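Local coordinates for periplasmic Ferric iron-binding Protein HitA (Pseudomonas aeruginosa PAO1, PDB 6IVY) that probably binds ferric iron in the periplasm and delivers it to an ABC transporter for uptake into the cell, at residues 6-11 with 55-60; 99-104 with 191-196. All coordinates share one frame; numbering follows the deposited sequence.

Contact 1 of 2, residues 6-11 with 55-60; sequences LYNGQH and VLYTEE. With FE (Fe (III) ion), chain D.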
loop_
_atom_site.group_PDB
_atom_site.type_symbol
_atom_site.label_atom_id
_atom_site.label_comp_id
_atom_site.label_asym_id
_atom_site.label_seq_id
_atom_site.Cartn_x
_atom_site.Cartn_y
_atom_site.Cartn_z
ATOM N N LEU A 6 11.108 -7.290 -13.619
ATOM C CA LEU A 6 10.058 -6.809 -12.742
ATOM C C LEU A 6 10.615 -5.656 -11.917
ATOM O O LEU A 6 11.587 -5.837 -11.170
ATOM C CB LEU A 6 9.566 -7.938 -11.838
ATOM C CG LEU A 6 8.678 -7.546 -10.656
ATOM C CD1 LEU A 6 7.309 -7.106 -11.152
ATOM C CD2 LEU A 6 8.553 -8.702 -9.662
ATOM N N TYR A 7 10.019 -4.478 -12.057
ATOM C CA TYR A 7 10.306 -3.371 -11.151
ATOM C C TYR A 7 9.348 -3.520 -9.983
ATOM O O TYR A 7 8.126 -3.437 -10.164
ATOM C CB TYR A 7 10.136 -2.013 -11.830
ATOM C CG TYR A 7 11.261 -1.587 -12.749
ATOM C CD1 TYR A 7 12.177 -2.501 -13.254
ATOM C CD2 TYR A 7 11.378 -0.261 -13.142
ATOM C CE1 TYR A 7 13.184 -2.101 -14.125
ATOM C CE2 TYR A 7 12.374 0.150 -14.003
ATOM C CZ TYR A 7 13.275 -0.773 -14.498
ATOM O OH TYR A 7 14.264 -0.343 -15.353
ATOM N N ASN A 8 9.899 -3.783 -8.796
ATOM C CA ASN A 8 9.131 -4.226 -7.640
ATOM C C ASN A 8 9.131 -3.134 -6.577
ATOM O O ASN A 8 10.117 -2.961 -5.849
ATOM C CB ASN A 8 9.700 -5.517 -7.072
ATOM C CG ASN A 8 8.964 -5.964 -5.825
ATOM O OD1 ASN A 8 7.750 -5.786 -5.725
ATOM N ND2 ASN A 8 9.696 -6.541 -4.860
ATOM N N GLY A 9 8.017 -2.397 -6.496
ATOM C CA GLY A 9 7.827 -1.497 -5.375
ATOM C C GLY A 9 7.289 -2.170 -4.134
ATOM O O GLY A 9 7.323 -1.572 -3.057
ATOM N N GLN A 10 6.737 -3.375 -4.264
ATOM C CA GLN A 10 6.291 -4.062 -3.072
ATOM C C GLN A 10 7.497 -4.469 -2.240
ATOM O O GLN A 10 8.652 -4.397 -2.677
ATOM C CB GLN A 10 5.448 -5.283 -3.417
ATOM C CG GLN A 10 3.953 -5.077 -3.203
ATOM C CD GLN A 10 3.501 -5.364 -1.774
ATOM O OE1 GLN A 10 4.230 -5.104 -0.807
ATOM N NE2 GLN A 10 2.300 -5.907 -1.635
ATOM N N HIS A 11 7.214 -4.902 -1.025
ATOM C CA HIS A 11 8.279 -5.331 -0.126
ATOM C C HIS A 11 9.076 -6.467 -0.752
ATOM O O HIS A 11 8.524 -7.312 -1.462
ATOM C CB HIS A 11 7.677 -5.726 1.216
ATOM C CG HIS A 11 7.173 -4.549 1.987
ATOM N ND1 HIS A 11 7.994 -3.771 2.774
ATOM C CD2 HIS A 11 5.952 -3.968 2.026
ATOM C CE1 HIS A 11 7.292 -2.784 3.300
ATOM N NE2 HIS A 11 6.051 -2.879 2.859
ATOM N N VAL A 55 7.157 -5.529 -16.192
ATOM C CA VAL A 55 6.009 -5.441 -15.292
ATOM C C VAL A 55 6.401 -4.515 -14.156
ATOM O O VAL A 55 7.559 -4.497 -13.728
ATOM C CB VAL A 55 5.577 -6.830 -14.756
ATOM C CG1 VAL A 55 4.652 -6.703 -13.547
ATOM C CG2 VAL A 55 4.901 -7.672 -15.843
ATOM N N LEU A 56 5.448 -3.728 -13.678
ATOM C CA LEU A 56 5.654 -2.918 -12.491
ATOM C C LEU A 56 4.641 -3.342 -11.444
ATOM O O LEU A 56 3.467 -3.571 -11.767
ATOM C CB LEU A 56 5.520 -1.439 -12.819
ATOM C CG LEU A 56 5.362 -0.483 -11.639
ATOM C CD1 LEU A 56 6.635 -0.381 -10.786
ATOM C CD2 LEU A 56 4.951 0.869 -12.223
ATOM N N TYR A 57 5.123 -3.472 -10.200
ATOM C CA TYR A 57 4.372 -3.962 -9.047
ATOM C C TYR A 57 4.602 -2.972 -7.917
ATOM O O TYR A 57 5.753 -2.737 -7.532
ATOM C CB TYR A 57 4.879 -5.351 -8.648
ATOM C CG TYR A 57 4.150 -6.124 -7.551
ATOM C CD1 TYR A 57 2.804 -5.903 -7.255
ATOM C CD2 TYR A 57 4.833 -7.124 -6.834
ATOM C CE1 TYR A 57 2.149 -6.652 -6.264
ATOM C CE2 TYR A 57 4.198 -7.874 -5.862
ATOM C CZ TYR A 57 2.860 -7.644 -5.575
ATOM O OH TYR A 57 2.273 -8.403 -4.585
ATOM N N THR A 58 3.524 -2.389 -7.389
ATOM C CA THR A 58 3.633 -1.320 -6.407
ATOM C C THR A 58 2.850 -1.659 -5.148
ATOM O O THR A 58 1.926 -2.469 -5.163
ATOM C CB THR A 58 3.129 0.025 -6.956
ATOM O OG1 THR A 58 1.742 -0.074 -7.303
ATOM C CG2 THR A 58 3.939 0.452 -8.192
ATOM N N GLU A 59 3.235 -1.014 -4.049
ATOM C CA GLU A 59 2.470 -1.125 -2.812
ATOM C C GLU A 59 1.180 -0.317 -2.851
ATOM O O GLU A 59 0.217 -0.657 -2.156
ATOM C CB GLU A 59 3.319 -0.654 -1.631
ATOM C CG GLU A 59 4.511 -1.540 -1.324
ATOM C CD GLU A 59 5.120 -1.226 0.013
ATOM O OE1 GLU A 59 4.424 -1.416 1.024
ATOM O OE2 GLU A 59 6.289 -0.776 0.048
ATOM N N GLU A 60 1.137 0.751 -3.646
ATOM C CA GLU A 60 0.029 1.704 -3.607
ATOM C C GLU A 60 -0.313 2.125 -5.029
ATOM O O GLU A 60 0.506 1.990 -5.943
ATOM C CB GLU A 60 0.391 2.947 -2.776
ATOM C CG GLU A 60 1.253 2.651 -1.567
ATOM C CD GLU A 60 0.451 1.987 -0.446
ATOM O OE1 GLU A 60 1.052 1.384 0.467
ATOM O OE2 GLU A 60 -0.792 2.070 -0.477
HETATM FE FE FE D . 4.718 -1.120 3.111
HETATM O O HOH W 1 0.345 -6.950 -3.692
HETATM O O HOH W 2 6.488 0.071 2.518
#
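One face of the Tyr-57 ring carries the side chain of Gln-10, whose CG sits 3.8 Å from the ring centroid in a CH-pi contact displaced toward the rim. The amide of Asn-8 runs alongside the same ring and points the same way, with OD1 approaching CD2 obliquely. Over one face of the His-11 imidazole lies Glu-59 OE2, while the other carboxylate oxygen, OE1, joins His-11 NE2 on the iron; ring and carboxylate planes stand 60° apart. The metal bonds are 2.2 Å from His-11 NE2 and 2.1 Å from Glu-59 OE1, and a water on the iron donates to Glu-59 OE2. Glu-59 OE1 also accepts a hydrogen bond from Arg-101. Because the chain of Gln-10 bends at chi2 (-86°), its OE1 turns back to accept from His-11 N at 3.0 Å, and its NE2 shares a second water with Tyr-57 OH, besides bonding to Glu-262.

Behind the site the strands run parallel: Tyr-7 N bonds to Val-55 O, and Tyr-57 N to Tyr-7 O. Leu-6 CD1 packs on Val-55 CG1 at 3.6 Å, on the face covered by helix 237-248. Tyr-7 lies on the other face, its hydroxyl held by Glu-47. Ligands presented by loops just beyond the C-terminal ends of parallel strands, with His-11 at the N-cap of helix 12-26, are characteristic of the periplasmic binding protein fold.

Contact 2 of 2, residues 99-104 with 191-196; sequences TARTRV and LINNYY. With FE (Fe (III) ion), chain D; PO4 (phosphate ion), chain C.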
loop_
_atom_site.group_PDB
_atom_site.type_symbol
_atom_site.label_atom_id
_atom_site.label_comp_id
_atom_site.label_asym_id
_atom_site.label_seq_id
_atom_site.Cartn_x
_atom_site.Cartn_y
_atom_site.Cartn_z
ATOM N N THR A 99 -3.413 -6.883 -4.193
ATOM C CA THR A 99 -3.908 -7.021 -2.830
ATOM C C THR A 99 -4.287 -5.638 -2.317
ATOM O O THR A 99 -3.857 -4.622 -2.860
ATOM C CB THR A 99 -2.868 -7.655 -1.889
ATOM O OG1 THR A 99 -1.698 -6.818 -1.809
ATOM C CG2 THR A 99 -2.465 -9.019 -2.385
ATOM N N ALA A 100 -5.100 -5.604 -1.266
ATOM C CA ALA A 100 -5.357 -4.380 -0.513
ATOM C C ALA A 100 -4.705 -4.463 0.863
ATOM O O ALA A 100 -4.575 -5.544 1.447
ATOM C CB ALA A 100 -6.861 -4.110 -0.359
ATOM N N ARG A 101 -4.249 -3.310 1.354
ATOM C CA ARG A 101 -3.787 -3.128 2.727
ATOM C C ARG A 101 -4.659 -2.058 3.377
ATOM O O ARG A 101 -5.414 -1.359 2.704
ATOM C CB ARG A 101 -2.295 -2.736 2.775
ATOM C CG ARG A 101 -1.932 -1.537 1.887
ATOM C CD ARG A 101 -1.448 -1.959 0.481
ATOM N NE ARG A 101 -0.275 -2.836 0.521
ATOM C CZ ARG A 101 0.952 -2.439 0.860
ATOM N NH1 ARG A 101 1.181 -1.172 1.183
ATOM N NH2 ARG A 101 1.954 -3.313 0.886
ATOM N N THR A 102 -4.586 -1.921 4.693
ATOM C CA THR A 102 -5.450 -0.936 5.335
ATOM C C THR A 102 -4.713 -0.226 6.468
ATOM O O THR A 102 -3.771 -0.754 7.067
ATOM C CB THR A 102 -6.749 -1.575 5.852
ATOM O OG1 THR A 102 -7.656 -0.543 6.240
ATOM C CG2 THR A 102 -6.463 -2.499 7.071
ATOM N N ARG A 103 -5.174 0.987 6.763
ATOM C CA ARG A 103 -4.531 1.820 7.763
ATOM C C ARG A 103 -4.923 1.371 9.169
ATOM O O ARG A 103 -6.073 1.005 9.425
ATOM C CB ARG A 103 -4.918 3.277 7.531
ATOM C CG ARG A 103 -4.458 3.779 6.175
ATOM C CD ARG A 103 -2.947 3.736 6.108
ATOM N NE ARG A 103 -2.326 4.730 6.989
ATOM C CZ ARG A 103 -1.014 4.823 7.214
ATOM N NH1 ARG A 103 -0.159 3.978 6.640
ATOM N NH2 ARG A 103 -0.551 5.769 8.009
ATOM N N VAL A 104 -3.952 1.377 10.077
ATOM C CA VAL A 104 -4.191 0.967 11.454
ATOM C C VAL A 104 -3.514 1.939 12.407
ATOM O O VAL A 104 -2.591 2.670 12.041
ATOM C CB VAL A 104 -3.683 -0.464 11.740
ATOM C CG1 VAL A 104 -4.494 -1.489 10.967
ATOM C CG2 VAL A 104 -2.204 -0.575 11.421
ATOM N N LEU A 191 0.816 5.216 13.447
ATOM C CA LEU A 191 -0.001 5.000 12.269
ATOM C C LEU A 191 0.818 4.235 11.238
ATOM O O LEU A 191 1.802 4.765 10.724
ATOM C CB LEU A 191 -0.462 6.337 11.693
ATOM C CG LEU A 191 -1.376 7.183 12.576
ATOM C CD1 LEU A 191 -1.458 8.605 12.040
ATOM C CD2 LEU A 191 -2.756 6.549 12.699
ATOM N N ILE A 192 0.405 3.005 10.918
ATOM C CA ILE A 192 1.118 2.189 9.930
ATOM C C ILE A 192 0.091 1.433 9.088
ATOM O O ILE A 192 -1.108 1.704 9.182
ATOM C CB ILE A 192 2.110 1.220 10.610
ATOM C CG1 ILE A 192 1.375 0.288 11.573
ATOM C CG2 ILE A 192 3.219 1.985 11.359
ATOM C CD1 ILE A 192 2.265 -0.838 12.168
ATOM N N ASN A 193 0.541 0.494 8.253
ATOM C CA ASN A 193 -0.378 -0.418 7.583
ATOM C C ASN A 193 -0.527 -1.699 8.395
ATOM O O ASN A 193 0.316 -2.029 9.234
ATOM C CB ASN A 193 0.089 -0.746 6.155
ATOM C CG ASN A 193 0.220 0.489 5.298
ATOM O OD1 ASN A 193 -0.545 1.458 5.458
ATOM N ND2 ASN A 193 1.211 0.487 4.402
ATOM N N ASN A 194 -1.610 -2.434 8.121
ATOM C CA ASN A 194 -1.981 -3.554 8.987
ATOM C C ASN A 194 -0.948 -4.682 8.956
ATOM O O ASN A 194 -0.710 -5.347 9.978
ATOM C CB ASN A 194 -3.338 -4.095 8.562
ATOM C CG ASN A 194 -3.285 -4.736 7.198
ATOM O OD1 ASN A 194 -2.978 -4.067 6.217
ATOM N ND2 ASN A 194 -3.553 -6.043 7.131
ATOM N N TYR A 195 -0.332 -4.925 7.796
ATOM C CA TYR A 195 0.425 -6.155 7.615
ATOM C C TYR A 195 1.727 -6.164 8.407
ATOM O O TYR A 195 2.273 -7.238 8.669
ATOM C CB TYR A 195 0.699 -6.394 6.124
ATOM C CG TYR A 195 1.361 -5.232 5.398
ATOM C CD1 TYR A 195 2.755 -5.118 5.354
ATOM C CD2 TYR A 195 0.597 -4.250 4.750
ATOM C CE1 TYR A 195 3.372 -4.061 4.695
ATOM C CE2 TYR A 195 1.207 -3.193 4.080
ATOM C CZ TYR A 195 2.594 -3.102 4.079
ATOM O OH TYR A 195 3.200 -2.065 3.447
ATOM N N TYR A 196 2.221 -5.000 8.815
ATOM C CA TYR A 196 3.521 -4.939 9.472
ATOM C C TYR A 196 3.507 -5.652 10.817
ATOM O O TYR A 196 4.506 -6.256 11.218
ATOM C CB TYR A 196 3.936 -3.486 9.648
ATOM C CG TYR A 196 4.356 -2.803 8.364
ATOM C CD1 TYR A 196 5.621 -3.035 7.808
ATOM C CD2 TYR A 196 3.497 -1.921 7.714
ATOM C CE1 TYR A 196 6.015 -2.398 6.633
ATOM C CE2 TYR A 196 3.867 -1.294 6.542
ATOM C CZ TYR A 196 5.126 -1.527 6.013
ATOM O OH TYR A 196 5.494 -0.878 4.870
HETATM FE FE FE D . 4.718 -1.120 3.111
HETATM P P PO4 C . 3.976 2.048 2.437
HETATM O O1 PO4 C . 3.545 2.125 0.968
HETATM O O2 PO4 C . 3.922 0.633 2.927
HETATM O O3 PO4 C . 5.403 2.526 2.542
HETATM O O4 PO4 C . 3.052 2.897 3.296
HETATM O O HOH W 3 2.190 6.698 8.962
HETATM O O HOH W 2 6.488 0.071 2.518
#
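Tyr-195 and Arg-101 meet because each sets its CG between its own backbone N and carbonyl carbon (chi1 54° and 52°), and the arginine then bends at chi2 and chi3 to bring its guanidinium against the tyrosine, which it meets obliquely. Tyr-195 CE2 lies over one face of that group, 3.3 Å from Arg-101 CZ, with the two planes inclined by 45°. The guanidinium also reaches acidic partners: Glu-60 and Glu-262 form salt bridges with it, and Glu-59 accepts a hydrogen bond. Its charge, partly balanced by these acids, may still help to stabilise negative charge on the iron-bound oxygen of Tyr-195.

Arg-103 is also bent, and its NH1 donates a hydrogen bond of 2.8 Å to Asn-193 OD1. The acceptor lies near the guanidinium plane, whereas the donor stands above the amide plane of the asparagine. A water links Arg-103 NH2 to Leu-191 O. With its oxygen held in this way, Asn-193 directs ND2 to phosphate O4 at 3.2 Å, so Arg-103 is placed to orient Asn-193 from the second shell; the phosphate itself, probably taken up from the crystallisation liquor, is held as well by Ser-139 and Ala-141.

The backbones pair antiparallel through Val-104 and Ile-192, bonded in both directions, and Val-104 CG2 packs on Ile-192 CG1. Past this pair, Asn-194 N bonds to Thr-102 O, and its side-chain OD1 accepts from Thr-102 N at 3.1 Å, so that the side chain takes a place a backbone carbonyl would hold, just past the end of strand 189-193.

Tyr-195 OH and Tyr-196 OH bind iron at 1.8 and 1.9 Å, each ring setting a rim carbon over a face of the other, and phosphate O2 joins them on the metal. Adjacent tyrosines beside a bound phosphate are the signature of the iron site in bacterial ferric-binding proteins, whose ligand set recalls that of transferrin.

Both contacts are buried and belong to one mixed sheet, yet they approach the iron from different strands. Contact 1 pairs parallel strands and ends in loops; contact 2 pairs antiparallel strands and passes into a helix. Their metal chemistry is complementary: residues 6-11 and 55-60 provide an imidazole and a carboxylate, while 191-196 brings two phenolic oxygens and, with its asparagine, a hold on the phosphate. The centres lie about 16 Å apart, but the side chains converge on a shared iron and water. A salt bridge of 2.7 Å from Glu-60 OE1 to Arg-101 NH1 joins them directly, illustrating how separate strand ends can assemble one metal site.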